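Local coordinates for protein zebrafish RNase5 (Danio rerio, PDB 3LJE) that probably cleaves RNA, as a pancreatic-type ribonuclease of the fish subfamily related to the angiogenins, at residues P4-P9 and C111-P116; K27-M32 and N95-G100; K46-F51 and V82-L87; Q78-V83 and R105-G110. All coordinates share one frame; numbering follows the deposited sequence.

Contact 1: residues P4-P9 and C111-P116; sequences PPDVDP and CDKGWP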
loop_
_atom_site.group_PDB
_atom_site.type_symbol
_atom_site.label_atom_id
_atom_site.label_comp_id
_atom_site.label_asym_id
_atom_site.label_seq_id
_atom_site.Cartn_x
_atom_site.Cartn_y
_atom_site.Cartn_z
ATOM N N PRO A 4 -14.901 11.973 -3.230
ATOM C CA PRO A 4 -14.797 13.342 -3.742
ATOM C C PRO A 4 -13.781 13.380 -4.851
ATOM O O PRO A 4 -12.838 12.613 -4.865
ATOM C CB PRO A 4 -14.380 14.155 -2.509
ATOM C CG PRO A 4 -15.009 13.361 -1.330
ATOM C CD PRO A 4 -14.768 11.921 -1.753
ATOM N N PRO A 5 -13.914 14.330 -5.790
ATOM C CA PRO A 5 -12.925 14.323 -6.866
ATOM C C PRO A 5 -11.585 14.858 -6.520
ATOM O O PRO A 5 -10.631 14.638 -7.268
ATOM C CB PRO A 5 -13.635 15.108 -7.992
ATOM C CG PRO A 5 -14.438 16.109 -7.195
ATOM C CD PRO A 5 -15.057 15.219 -6.124
ATOM N N ASP A 6 -11.438 15.572 -5.410
ATOM C CA ASP A 6 -10.054 15.990 -5.148
ATOM C C ASP A 6 -9.335 14.858 -4.418
ATOM O O ASP A 6 -8.136 14.925 -4.182
ATOM C CB ASP A 6 -9.987 17.210 -4.266
ATOM C CG ASP A 6 -10.845 17.073 -3.062
ATOM O OD1 ASP A 6 -11.996 16.613 -3.195
ATOM O OD2 ASP A 6 -10.359 17.415 -1.961
ATOM N N VAL A 7 -10.078 13.828 -4.062
ATOM C CA VAL A 7 -9.497 12.699 -3.309
ATOM C C VAL A 7 -9.335 11.469 -4.197
ATOM O O VAL A 7 -8.404 10.697 -4.030
ATOM C CB VAL A 7 -10.440 12.287 -2.174
ATOM C CG1 VAL A 7 -9.958 10.960 -1.538
ATOM C CG2 VAL A 7 -10.462 13.402 -1.049
ATOM N N ASP A 8 -10.280 11.278 -5.116
ATOM C CA ASP A 8 -10.230 10.129 -5.947
ATOM C C ASP A 8 -8.879 9.711 -6.605
ATOM O O ASP A 8 -8.520 8.521 -6.570
ATOM C CB ASP A 8 -11.356 10.211 -6.963
ATOM C CG ASP A 8 -11.573 8.891 -7.680
ATOM O OD1 ASP A 8 -11.838 7.861 -7.026
ATOM O OD2 ASP A 8 -11.448 8.895 -8.900
ATOM N N PRO A 9 -8.097 10.655 -7.190
ATOM C CA PRO A 9 -6.830 10.220 -7.802
ATOM C C PRO A 9 -5.869 9.518 -6.804
ATOM O O PRO A 9 -5.289 8.446 -7.101
ATOM C CB PRO A 9 -6.219 11.541 -8.366
ATOM C CG PRO A 9 -7.519 12.388 -8.724
ATOM C CD PRO A 9 -8.293 12.119 -7.361
ATOM N N CYS A 111 -5.302 9.771 5.444
ATOM C CA CYS A 111 -6.712 9.738 5.092
ATOM C C CYS A 111 -7.171 11.143 4.698
ATOM O O CYS A 111 -6.660 12.137 5.224
ATOM C CB CYS A 111 -7.549 9.346 6.311
ATOM S SG CYS A 111 -7.128 7.703 7.009
ATOM N N ASP A 112 -8.129 11.189 3.808
ATOM C CA ASP A 112 -8.675 12.475 3.356
ATOM C C ASP A 112 -10.174 12.364 3.210
ATOM O O ASP A 112 -10.715 11.615 2.378
ATOM C CB ASP A 112 -8.002 12.925 2.050
ATOM C CG ASP A 112 -8.306 14.423 1.725
ATOM O OD1 ASP A 112 -9.240 15.008 2.338
ATOM O OD2 ASP A 112 -7.598 14.949 0.883
ATOM N N LYS A 113 -10.869 13.096 4.089
ATOM C CA LYS A 113 -12.333 13.064 4.094
ATOM C C LYS A 113 -12.904 11.636 4.213
ATOM O O LYS A 113 -13.929 11.356 3.603
ATOM C CB LYS A 113 -12.900 13.725 2.821
ATOM C CG LYS A 113 -12.603 15.300 2.662
ATOM C CD LYS A 113 -12.978 15.815 1.243
ATOM C CE LYS A 113 -12.231 17.091 0.812
ATOM N NZ LYS A 113 -10.669 16.965 0.906
ATOM N N GLY A 114 -12.259 10.788 5.029
ATOM C CA GLY A 114 -12.698 9.433 5.281
ATOM C C GLY A 114 -12.116 8.386 4.288
ATOM O O GLY A 114 -12.462 7.174 4.386
ATOM N N TRP A 115 -11.312 8.820 3.312
ATOM C CA TRP A 115 -10.766 7.801 2.318
ATOM C C TRP A 115 -9.283 7.644 2.472
ATOM O O TRP A 115 -8.552 8.643 2.672
ATOM C CB TRP A 115 -11.000 8.267 0.881
ATOM C CG TRP A 115 -12.430 8.512 0.598
ATOM C CD1 TRP A 115 -13.131 9.717 0.708
ATOM C CD2 TRP A 115 -13.384 7.516 0.291
ATOM N NE1 TRP A 115 -14.476 9.491 0.485
ATOM C CE2 TRP A 115 -14.664 8.159 0.219
ATOM C CE3 TRP A 115 -13.293 6.141 0.069
ATOM C CZ2 TRP A 115 -15.841 7.446 -0.070
ATOM C CZ3 TRP A 115 -14.434 5.422 -0.211
ATOM C CH2 TRP A 115 -15.705 6.071 -0.281
ATOM N N PRO A 116 -8.773 6.407 2.303
ATOM C CA PRO A 116 -7.309 6.261 2.448
ATOM C C PRO A 116 -6.550 6.801 1.219
ATOM O O PRO A 116 -6.907 6.466 0.075
ATOM C CB PRO A 116 -7.096 4.748 2.589
ATOM C CG PRO A 116 -8.358 4.129 1.756
ATOM C CD PRO A 116 -9.501 5.134 2.115
#
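The ammonium group of Lys113 is gripped by two carboxylates, one from each segment. Its NZ donates to Asp6 OD2 over 2.9 Å, using the syn lone pair of that oxygen, and to Asp112 OD1 over 2.8 Å, where it stands 30° out of the carboxylate plane. Asp6 and Lys113 meet tip to tip. The lysine chain runs nearly straight to CE and then bends, chi4 54°, which swings NZ round to both acids. In Asp6, CG lies between the backbone N and the carbonyl carbon, chi1 49°, with the carboxylate facing the lysine tip. The lysine charge presumably offsets the repulsion between the two acids it joins. Asp112 has a second cation as well, since its OD2 is salt-bridged to Arg10.

Next to this salt-bridge network Val7 supplies the apolar contact. One methyl, CG2, rests 3.7 Å from Asp112 CG, while the other, CG1, lies 3.8 Å from Trp115 CB. Pro4 comes in obliquely at the indole, its CD 3.3 Å from Trp115 NE1, and its CG passes Lys113 CD. Pro4 O accepts from both Val7 N and Asp8 N, bonds that lead into the helix beginning at Asp8.

Asp112 to Trp115 form a type I' beta turn, closed by Trp115 N to Asp112 O at 3.0 Å. The contact therefore lays the start of helix 8-18 against the hairpin tip joining strands 97-112 and 115-119; Tyr11 of that helix meets the Trp115 ring edge-to-face, Val117 packs against Val7, and Cys111 is disulfide-bonded to Cys63.

Contact 2: residues K27-M32 and N95-G100; sequences KCDRAM and NCQYRG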
loop_
_atom_site.group_PDB
_atom_site.type_symbol
_atom_site.label_atom_id
_atom_site.label_comp_id
_atom_site.label_asym_id
_atom_site.label_seq_id
_atom_site.Cartn_x
_atom_site.Cartn_y
_atom_site.Cartn_z
ATOM N N LYS A 27 4.645 -13.461 -5.192
ATOM C CA LYS A 27 4.156 -12.632 -6.291
ATOM C C LYS A 27 4.703 -11.208 -6.356
ATOM O O LYS A 27 4.238 -10.392 -7.196
ATOM C CB LYS A 27 2.580 -12.543 -6.168
ATOM C CG LYS A 27 1.822 -13.938 -6.251
ATOM C CD LYS A 27 0.240 -13.597 -6.016
ATOM C CE LYS A 27 -0.439 -14.738 -5.548
ATOM N NZ LYS A 27 -1.840 -14.575 -5.480
ATOM N N CYS A 28 5.614 -10.835 -5.417
ATOM C CA CYS A 28 6.121 -9.471 -5.468
ATOM C C CYS A 28 6.559 -8.980 -6.862
ATOM O O CYS A 28 6.162 -7.910 -7.259
ATOM C CB CYS A 28 7.341 -9.243 -4.503
ATOM S SG CYS A 28 6.779 -9.170 -2.749
ATOM N N ASP A 29 7.425 -9.723 -7.558
ATOM C CA ASP A 29 7.907 -9.203 -8.825
ATOM C C ASP A 29 6.763 -8.930 -9.823
ATOM O O ASP A 29 6.718 -7.831 -10.399
ATOM C CB ASP A 29 8.874 -10.160 -9.509
ATOM C CG ASP A 29 10.303 -10.219 -8.785
ATOM O OD1 ASP A 29 10.522 -9.451 -7.773
ATOM O OD2 ASP A 29 11.143 -11.045 -9.238
ATOM N N ARG A 30 5.870 -9.914 -9.993
ATOM C CA ARG A 30 4.799 -9.699 -11.004
ATOM C C ARG A 30 3.802 -8.619 -10.551
ATOM O O ARG A 30 3.308 -7.856 -11.386
ATOM C CB ARG A 30 4.071 -11.040 -11.363
ATOM C CG ARG A 30 2.838 -11.493 -10.484
ATOM C CD ARG A 30 2.144 -12.777 -10.926
ATOM N NE ARG A 30 2.909 -13.924 -10.509
ATOM C CZ ARG A 30 2.524 -15.118 -10.082
ATOM N NH1 ARG A 30 1.254 -15.525 -9.933
ATOM N NH2 ARG A 30 3.499 -15.931 -9.805
ATOM N N ALA A 31 3.503 -8.521 -9.240
ATOM C CA ALA A 31 2.596 -7.499 -8.739
ATOM C C ALA A 31 3.223 -6.120 -8.985
ATOM O O ALA A 31 2.550 -5.217 -9.464
ATOM C CB ALA A 31 2.293 -7.705 -7.260
ATOM N N MET A 32 4.513 -5.949 -8.646
ATOM C CA MET A 32 5.147 -4.613 -8.824
ATOM C C MET A 32 5.159 -4.232 -10.326
ATOM O O MET A 32 5.009 -3.095 -10.730
ATOM C CB MET A 32 6.611 -4.639 -8.277
ATOM C CG MET A 32 6.683 -4.833 -6.713
ATOM S SD MET A 32 5.789 -3.433 -5.779
ATOM C CE MET A 32 7.110 -2.133 -5.994
ATOM N N ASN A 95 14.127 -4.458 -14.705
ATOM C CA ASN A 95 15.045 -5.333 -14.047
ATOM C C ASN A 95 14.775 -5.463 -12.555
ATOM O O ASN A 95 15.560 -6.115 -11.891
ATOM C CB ASN A 95 16.476 -4.825 -14.222
ATOM C CG ASN A 95 16.792 -4.401 -15.663
ATOM O OD1 ASN A 95 16.454 -5.127 -16.629
ATOM N ND2 ASN A 95 17.492 -3.251 -15.822
ATOM N N CYS A 96 13.721 -4.843 -12.030
ATOM C CA CYS A 96 13.512 -4.943 -10.587
ATOM C C CYS A 96 13.285 -6.387 -10.050
ATOM O O CYS A 96 12.498 -7.140 -10.612
ATOM C CB CYS A 96 12.314 -4.070 -10.202
ATOM S SG CYS A 96 12.229 -2.476 -11.074
ATOM N N GLN A 97 13.982 -6.784 -8.969
ATOM C CA GLN A 97 13.726 -8.051 -8.317
ATOM C C GLN A 97 13.473 -7.785 -6.835
ATOM O O GLN A 97 14.289 -7.079 -6.189
ATOM C CB GLN A 97 14.909 -8.983 -8.430
ATOM C CG GLN A 97 15.095 -9.397 -9.884
ATOM C CD GLN A 97 16.218 -10.414 -10.041
ATOM O OE1 GLN A 97 17.252 -10.129 -10.684
ATOM N NE2 GLN A 97 16.033 -11.589 -9.443
ATOM N N TYR A 98 12.421 -8.407 -6.306
ATOM C CA TYR A 98 12.011 -8.209 -4.890
ATOM C C TYR A 98 12.048 -9.464 -4.031
ATOM O O TYR A 98 11.969 -10.584 -4.552
ATOM C CB TYR A 98 10.551 -7.672 -4.884
ATOM C CG TYR A 98 10.413 -6.331 -5.481
ATOM C CD1 TYR A 98 10.542 -5.171 -4.661
ATOM C CD2 TYR A 98 10.254 -6.157 -6.859
ATOM C CE1 TYR A 98 10.518 -3.925 -5.193
ATOM C CE2 TYR A 98 10.254 -4.879 -7.399
ATOM C CZ TYR A 98 10.381 -3.782 -6.551
ATOM O OH TYR A 98 10.325 -2.515 -7.027
ATOM N N ARG A 99 12.082 -9.285 -2.701
ATOM C CA ARG A 99 11.961 -10.414 -1.804
ATOM C C ARG A 99 10.714 -10.040 -1.050
ATOM O O ARG A 99 10.537 -8.873 -0.705
ATOM C CB ARG A 99 13.169 -10.444 -0.867
ATOM C CG ARG A 99 13.089 -11.376 0.353
ATOM C CD ARG A 99 13.060 -12.931 0.035
ATOM N NE ARG A 99 14.254 -13.522 -0.648
ATOM C CZ ARG A 99 15.527 -13.062 -0.598
ATOM N NH1 ARG A 99 15.839 -11.966 0.102
ATOM N NH2 ARG A 99 16.506 -13.710 -1.260
ATOM N N GLY A 100 9.839 -10.964 -0.772
ATOM C CA GLY A 100 8.624 -10.604 -0.051
ATOM C C GLY A 100 8.608 -11.189 1.375
ATOM O O GLY A 100 9.167 -12.269 1.595
HETATM O O HOH W 1 12.952 -11.849 -7.580
#
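Asp29 reaches from its helix to the backbone of the facing strand, where OD1 accepts a hydrogen bond from Tyr98 N on its syn lone pair, 2.6 Å away with an N-H...O angle of 153°. The same oxygen lies in the plane of the Tyr98 ring, at its edge and 3.4 Å from CD2. The other carboxylate oxygen, OD2, accepts from a water that also makes a weak bond to Tyr98 O.

Met32 comes over one face of the tyrosine, crossing it at about a right angle. Its CG stands 3.6 Å above the ring plane, offset toward the rim, in a CH-pi contact. The chain then folds back, and chi3 of -77° places CE 3.4 Å from Tyr98 OH. SD sits obliquely 4.9 Å from the ring centroid, a Met-aromatic contact. Closer to the backbones, Cys28 CB touches Tyr98 CB at 3.6 Å, and Cys28 SG rests 3.6 Å from Gly100 CA, where a beta carbon would collide with the sulfur.

An alanine in place of Asp29 would probably leave Tyr98 N without its acceptor across the contact and the water without its stronger partner.

Further out, Tyr98 OH is hydrogen-bonded to Lys46 O, which fixes the far end of the ring, and Cys28 is disulfide-bonded to Cys85 on strand 80-89. The axes of helix 28-32 and strand 97-100 pass 7.7 Å apart at 122°. A short helix laid on an antiparallel sheet and tied to it by a disulfide is a feature of the pancreatic ribonuclease fold.

Contact 3: residues K46-F51 and V82-L87; sequences KEVNTF and VVTCKL. With SO4 (sulfate ion), chain C.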
loop_
_atom_site.group_PDB
_atom_site.type_symbol
_atom_site.label_atom_id
_atom_site.label_comp_id
_atom_site.label_asym_id
_atom_site.label_seq_id
_atom_site.Cartn_x
_atom_site.Cartn_y
_atom_site.Cartn_z
ATOM N N LYS A 46 10.929 0.876 -7.362
ATOM C CA LYS A 46 10.564 1.373 -6.049
ATOM C C LYS A 46 11.250 0.416 -5.020
ATOM O O LYS A 46 11.285 -0.837 -5.131
ATOM C CB LYS A 46 9.027 1.370 -5.976
ATOM C CG LYS A 46 8.565 1.939 -4.672
ATOM C CD LYS A 46 7.037 2.176 -4.650
ATOM C CE LYS A 46 6.563 2.628 -3.245
ATOM N NZ LYS A 46 5.069 2.759 -3.180
ATOM N N GLU A 47 11.858 1.024 -4.005
ATOM C CA GLU A 47 12.578 0.260 -2.992
ATOM C C GLU A 47 11.696 -0.661 -2.119
ATOM O O GLU A 47 12.084 -1.786 -1.834
ATOM C CB GLU A 47 13.309 1.270 -2.042
ATOM C CG GLU A 47 14.357 2.018 -2.672
ATOM C CD GLU A 47 15.654 1.198 -2.831
ATOM O OE1 GLU A 47 16.558 1.707 -3.513
ATOM O OE2 GLU A 47 15.793 0.090 -2.279
ATOM N N VAL A 48 10.555 -0.159 -1.665
ATOM C CA VAL A 48 9.729 -0.962 -0.676
ATOM C C VAL A 48 8.274 -0.685 -0.961
ATOM O O VAL A 48 7.862 0.474 -1.175
ATOM C CB VAL A 48 10.164 -0.780 0.793
ATOM C CG1 VAL A 48 9.205 -1.502 1.724
ATOM C CG2 VAL A 48 11.591 -1.288 1.008
ATOM N N ASN A 49 7.418 -1.738 -0.997
ATOM C CA ASN A 49 6.023 -1.406 -1.191
ATOM C C ASN A 49 5.215 -2.519 -0.507
ATOM O O ASN A 49 5.351 -3.720 -0.817
ATOM C CB ASN A 49 5.681 -1.400 -2.699
ATOM C CG ASN A 49 4.247 -0.967 -2.954
ATOM O OD1 ASN A 49 3.967 0.233 -3.035
ATOM N ND2 ASN A 49 3.304 -1.955 -3.017
ATOM N N THR A 50 4.366 -2.086 0.418
ATOM C CA THR A 50 3.551 -3.059 1.070
ATOM C C THR A 50 2.136 -3.171 0.501
ATOM O O THR A 50 1.415 -2.178 0.324
ATOM C CB THR A 50 3.453 -2.618 2.613
ATOM O OG1 THR A 50 4.783 -2.597 3.080
ATOM C CG2 THR A 50 2.470 -3.595 3.452
ATOM N N PHE A 51 1.674 -4.427 0.396
ATOM C CA PHE A 51 0.295 -4.715 0.032
ATOM C C PHE A 51 -0.475 -5.214 1.272
ATOM O O PHE A 51 -0.059 -6.186 1.917
ATOM C CB PHE A 51 0.266 -5.849 -1.033
ATOM C CG PHE A 51 0.913 -5.406 -2.318
ATOM C CD1 PHE A 51 0.126 -4.661 -3.258
ATOM C CD2 PHE A 51 2.275 -5.690 -2.579
ATOM C CE1 PHE A 51 0.755 -4.202 -4.483
ATOM C CE2 PHE A 51 2.862 -5.258 -3.794
ATOM C CZ PHE A 51 2.105 -4.523 -4.723
ATOM N N VAL A 82 -0.200 -8.248 6.075
ATOM C CA VAL A 82 0.438 -7.555 4.963
ATOM C C VAL A 82 1.547 -8.366 4.341
ATOM O O VAL A 82 2.142 -9.229 4.979
ATOM C CB VAL A 82 1.098 -6.163 5.351
ATOM C CG1 VAL A 82 -0.031 -5.208 6.042
ATOM C CG2 VAL A 82 2.376 -6.384 6.301
ATOM N N VAL A 83 1.830 -8.053 3.068
ATOM C CA VAL A 83 3.002 -8.615 2.407
ATOM C C VAL A 83 3.834 -7.429 1.975
ATOM O O VAL A 83 3.328 -6.549 1.221
ATOM C CB VAL A 83 2.636 -9.452 1.140
ATOM C CG1 VAL A 83 3.969 -9.579 0.219
ATOM C CG2 VAL A 83 2.027 -10.767 1.593
ATOM N N THR A 84 5.059 -7.338 2.479
ATOM C CA THR A 84 5.980 -6.272 2.085
ATOM C C THR A 84 6.991 -6.716 1.043
ATOM O O THR A 84 7.697 -7.762 1.242
ATOM C CB THR A 84 6.740 -5.722 3.311
ATOM O OG1 THR A 84 5.756 -5.181 4.217
ATOM C CG2 THR A 84 7.688 -4.617 2.886
ATOM N N CYS A 85 7.083 -5.963 -0.089
ATOM C CA CYS A 85 8.004 -6.343 -1.176
ATOM C C CYS A 85 9.209 -5.409 -1.081
ATOM O O CYS A 85 8.986 -4.238 -1.111
ATOM C CB CYS A 85 7.321 -6.131 -2.568
ATOM S SG CYS A 85 5.922 -7.298 -2.715
ATOM N N LYS A 86 10.432 -5.929 -0.918
ATOM C CA LYS A 86 11.625 -5.072 -0.809
ATOM C C LYS A 86 12.568 -5.385 -1.946
ATOM O O LYS A 86 12.870 -6.522 -2.208
ATOM C CB LYS A 86 12.406 -5.305 0.497
ATOM C CG LYS A 86 11.517 -5.226 1.682
ATOM C CD LYS A 86 12.241 -5.577 3.037
ATOM C CE LYS A 86 11.136 -6.262 3.949
ATOM N NZ LYS A 86 10.776 -5.318 5.090
ATOM N N LEU A 87 13.051 -4.349 -2.554
ATOM C CA LEU A 87 13.909 -4.450 -3.697
ATOM C C LEU A 87 15.224 -5.090 -3.299
ATOM O O LEU A 87 15.878 -4.621 -2.341
ATOM C CB LEU A 87 14.140 -3.085 -4.200
ATOM C CG LEU A 87 14.953 -3.059 -5.480
ATOM C CD1 LEU A 87 14.105 -3.658 -6.652
ATOM C CD2 LEU A 87 15.291 -1.554 -5.798
HETATM S S SO4 C . 2.701 5.706 -0.723
HETATM O O1 SO4 C . 3.744 5.264 0.401
HETATM O O2 SO4 C . 1.211 5.716 -0.262
HETATM O O3 SO4 C . 3.084 7.095 -1.217
HETATM O O4 SO4 C . 2.961 4.680 -1.901
#
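Strands 48-51 and 82-87 run antiparallel with their axes 4.6 Å apart at 163°, joined by five backbone hydrogen bonds from Leu87 N with Glu47 O to the mutual pair of Phe51 and Val83. They belong to the curved antiparallel sheet of the pancreatic ribonuclease fold.

On one face Thr50 and Thr84 form a non-hydrogen-bonded pair whose hydroxyls, OG1 to OG1, stand 3.0 Å apart in a side-chain hydrogen bond; Thr50 OG1 is also bonded to Glu121. The methyl CG2 of Thr50 presses on Val82 CB at 3.5 Å, tight for two carbons. Further along, in the conformer given, Val48 CG1 meets Thr84 CG2 and Val48 CG2 lies beside Lys86 CG, a contact left doubtful by the second conformer.

Lys46 runs fully extended, with CG anti to the backbone N, to where NZ donates in plane to a lone pair of Asn49 OD1 at 2.8 Å and to sulfate O4 at 3.1 Å. His18 NE2 and Tyr119 N also hold the sulfate, consistent with a phosphate-binding site. An alanine at Lys46 would probably leave Asn49 OD1 and the sulfate without this shared donor.

Asn49 ND2 lies 3.3 Å above one face of the Phe51 ring, toward the rim, and is hydrogen-bonded to Gln17 O. At the edge of that ring, in its plane, Cys85 SG sits 3.8 Å from Phe51 CE2.

Contact 4: residues Q78-V83 and R105-G110; sequences QPFPVV and RYIVLG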
loop_
_atom_site.group_PDB
_atom_site.type_symbol
_atom_site.label_atom_id
_atom_site.label_comp_id
_atom_site.label_asym_id
_atom_site.label_seq_id
_atom_site.Cartn_x
_atom_site.Cartn_y
_atom_site.Cartn_z
ATOM N N GLN A 78 -6.048 -2.727 15.321
ATOM C CA GLN A 78 -5.663 -4.177 15.377
ATOM C C GLN A 78 -4.687 -4.464 14.207
ATOM O O GLN A 78 -4.688 -3.699 13.196
ATOM C CB GLN A 78 -6.910 -5.095 15.124
ATOM C CG GLN A 78 -7.674 -4.770 13.814
ATOM C CD GLN A 78 -9.055 -5.395 13.795
ATOM O OE1 GLN A 78 -9.187 -6.556 13.379
ATOM N NE2 GLN A 78 -10.083 -4.664 14.258
ATOM N N PRO A 79 -3.857 -5.487 14.321
ATOM C CA PRO A 79 -2.911 -5.819 13.223
ATOM C C PRO A 79 -3.689 -6.130 11.926
ATOM O O PRO A 79 -4.892 -6.502 11.957
ATOM C CB PRO A 79 -2.212 -7.133 13.713
ATOM C CG PRO A 79 -2.349 -7.080 15.268
ATOM C CD PRO A 79 -3.735 -6.463 15.465
ATOM N N PHE A 80 -3.036 -5.868 10.816
ATOM C CA PHE A 80 -3.628 -6.278 9.522
ATOM C C PHE A 80 -2.600 -7.159 8.944
ATOM O O PHE A 80 -1.392 -7.031 9.196
ATOM C CB PHE A 80 -3.822 -5.080 8.493
ATOM C CG PHE A 80 -5.148 -4.441 8.581
ATOM C CD1 PHE A 80 -5.584 -3.734 9.760
ATOM C CD2 PHE A 80 -6.035 -4.488 7.492
ATOM C CE1 PHE A 80 -6.794 -3.121 9.778
ATOM C CE2 PHE A 80 -7.230 -3.866 7.555
ATOM C CZ PHE A 80 -7.639 -3.162 8.684
ATOM N N PRO A 81 -3.051 -8.121 8.100
ATOM C CA PRO A 81 -2.110 -8.958 7.383
ATOM C C PRO A 81 -1.495 -8.193 6.240
ATOM O O PRO A 81 -2.207 -7.569 5.452
ATOM C CB PRO A 81 -2.944 -10.120 6.863
ATOM C CG PRO A 81 -4.304 -9.523 6.640
ATOM C CD PRO A 81 -4.341 -8.220 7.395
ATOM N N VAL A 82 -0.200 -8.248 6.075
ATOM C CA VAL A 82 0.438 -7.555 4.963
ATOM C C VAL A 82 1.547 -8.366 4.341
ATOM O O VAL A 82 2.142 -9.229 4.979
ATOM C CB VAL A 82 1.098 -6.163 5.351
ATOM C CG1 VAL A 82 -0.031 -5.208 6.042
ATOM C CG2 VAL A 82 2.376 -6.384 6.301
ATOM N N VAL A 83 1.830 -8.053 3.068
ATOM C CA VAL A 83 3.002 -8.615 2.407
ATOM C C VAL A 83 3.834 -7.429 1.975
ATOM O O VAL A 83 3.328 -6.549 1.221
ATOM C CB VAL A 83 2.636 -9.452 1.140
ATOM C CG1 VAL A 83 3.969 -9.579 0.219
ATOM C CG2 VAL A 83 2.027 -10.767 1.593
ATOM N N ARG A 105 0.929 -6.351 11.235
ATOM C CA ARG A 105 1.268 -5.146 11.892
ATOM C C ARG A 105 0.141 -4.174 11.896
ATOM O O ARG A 105 -0.797 -4.251 11.122
ATOM C CB ARG A 105 2.484 -4.533 11.165
ATOM C CG ARG A 105 2.268 -4.221 9.729
ATOM C CD ARG A 105 3.580 -3.629 9.060
ATOM N NE ARG A 105 3.894 -2.322 9.702
ATOM C CZ ARG A 105 3.758 -1.093 9.159
ATOM N NH1 ARG A 105 3.326 -0.959 7.903
ATOM N NH2 ARG A 105 4.084 0.013 9.863
ATOM N N TYR A 106 0.235 -3.198 12.819
ATOM C CA TYR A 106 -0.718 -2.129 12.876
ATOM C C TYR A 106 -0.372 -1.221 11.669
ATOM O O TYR A 106 0.767 -0.722 11.604
ATOM C CB TYR A 106 -0.555 -1.327 14.222
ATOM C CG TYR A 106 -1.108 -2.180 15.367
ATOM C CD1 TYR A 106 -2.395 -2.119 15.713
ATOM C CD2 TYR A 106 -0.259 -3.112 16.033
ATOM C CE1 TYR A 106 -2.944 -2.950 16.714
ATOM C CE2 TYR A 106 -0.774 -3.969 17.065
ATOM C CZ TYR A 106 -2.116 -3.858 17.389
ATOM O OH TYR A 106 -2.621 -4.584 18.442
ATOM N N ILE A 107 -1.316 -0.951 10.790
ATOM C CA ILE A 107 -1.020 -0.180 9.625
ATOM C C ILE A 107 -1.382 1.287 9.933
ATOM O O ILE A 107 -2.357 1.549 10.637
ATOM C CB ILE A 107 -1.782 -0.692 8.396
ATOM C CG1 ILE A 107 -3.326 -0.736 8.655
ATOM C CG2 ILE A 107 -1.229 -2.103 8.023
ATOM C CD1 ILE A 107 -4.188 -1.017 7.416
ATOM N N VAL A 108 -0.609 2.178 9.308
ATOM C CA VAL A 108 -0.779 3.620 9.497
ATOM C C VAL A 108 -1.043 4.209 8.112
ATOM O O VAL A 108 -0.214 4.039 7.222
ATOM C CB VAL A 108 0.505 4.187 10.076
ATOM C CG1 VAL A 108 0.301 5.749 10.228
ATOM C CG2 VAL A 108 0.756 3.503 11.488
ATOM N N LEU A 109 -2.156 4.910 7.999
ATOM C CA LEU A 109 -2.600 5.496 6.733
ATOM C C LEU A 109 -2.783 7.000 6.778
ATOM O O LEU A 109 -3.076 7.537 7.859
ATOM C CB LEU A 109 -3.973 4.940 6.412
ATOM C CG LEU A 109 -4.145 3.380 6.406
ATOM C CD1 LEU A 109 -5.642 3.017 5.985
ATOM C CD2 LEU A 109 -3.041 2.730 5.546
ATOM N N GLY A 110 -2.590 7.652 5.638
ATOM C CA GLY A 110 -2.989 9.060 5.476
ATOM C C GLY A 110 -4.403 8.897 4.979
ATOM O O GLY A 110 -4.729 7.952 4.180
#
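Ile107 packs against Phe80 and Val82. From CB its branches part: CG2 lies 3.9 Å from Val82 CG1 and close to Phe80 CB, while CG1, held between the backbone N and the carbonyl carbon (chi1 55°), comes 3.9 Å from Phe80 CD1. The chain then continues extended, chi2 171°, and carries the terminal methyl CD1 over the centre of the Phe80 ring, 3.8 Å from the centroid and only 12° off the ring normal. This is a CH-pi contact with the methyl squarely on the face.

Alongside, the backbones of Phe80 and Arg105 make an antiparallel hydrogen-bonded pair. Phe80 N donates to Arg105 O at 2.8 Å, and the return bond, Arg105 N to Phe80 O, is longer at 3.2 Å. The aliphatic part of Arg105 adds to the packing, its CG and CD both touching Val82 CG2.

Toward the surface, Tyr106 lies side by side with Pro79, the two pointing the same way. Pro79 N sits 3.6 Å above one face of the tyrosine ring, offset toward its rim, and Pro79 CD is 3.6 Å from Tyr106 CZ. Gln78 CA meets Tyr106 CE1 obliquely.

Ser76 OG bonds to both Ile107 N and Gln78 O, so the end of strand 73-76 links the two segments. The pairing lies in the hairpin of strands 80-89 and 97-112, with Ile52 of strand 48-52 against Phe80 and Ile107, and helix 56-60 adding Ile59 and a cation-pi contact from Arg58 to Phe80.

In the fold
Contact 1 is a surface contact whose centre lies about 15 Å from the centre of the chain, built on a salt-bridge network over a thin apolar layer; contacts 2, 3 and 4 are partly buried. Contact 3 lies nearest the centre and is chiefly strand pairing, whereas contact 4 makes one backbone pair and relies on aromatic and aliphatic packing. Contacts 3 and 4 share Val82 and Val83 on strand 80-89. Strand 97-112 serves contacts 1, 2 and 4, reaching contacts 1 and 2 on opposite sides of the centre. Contact 2, a helix on the sheet, is joined to contact 3 by the Cys28-Cys85 disulfide.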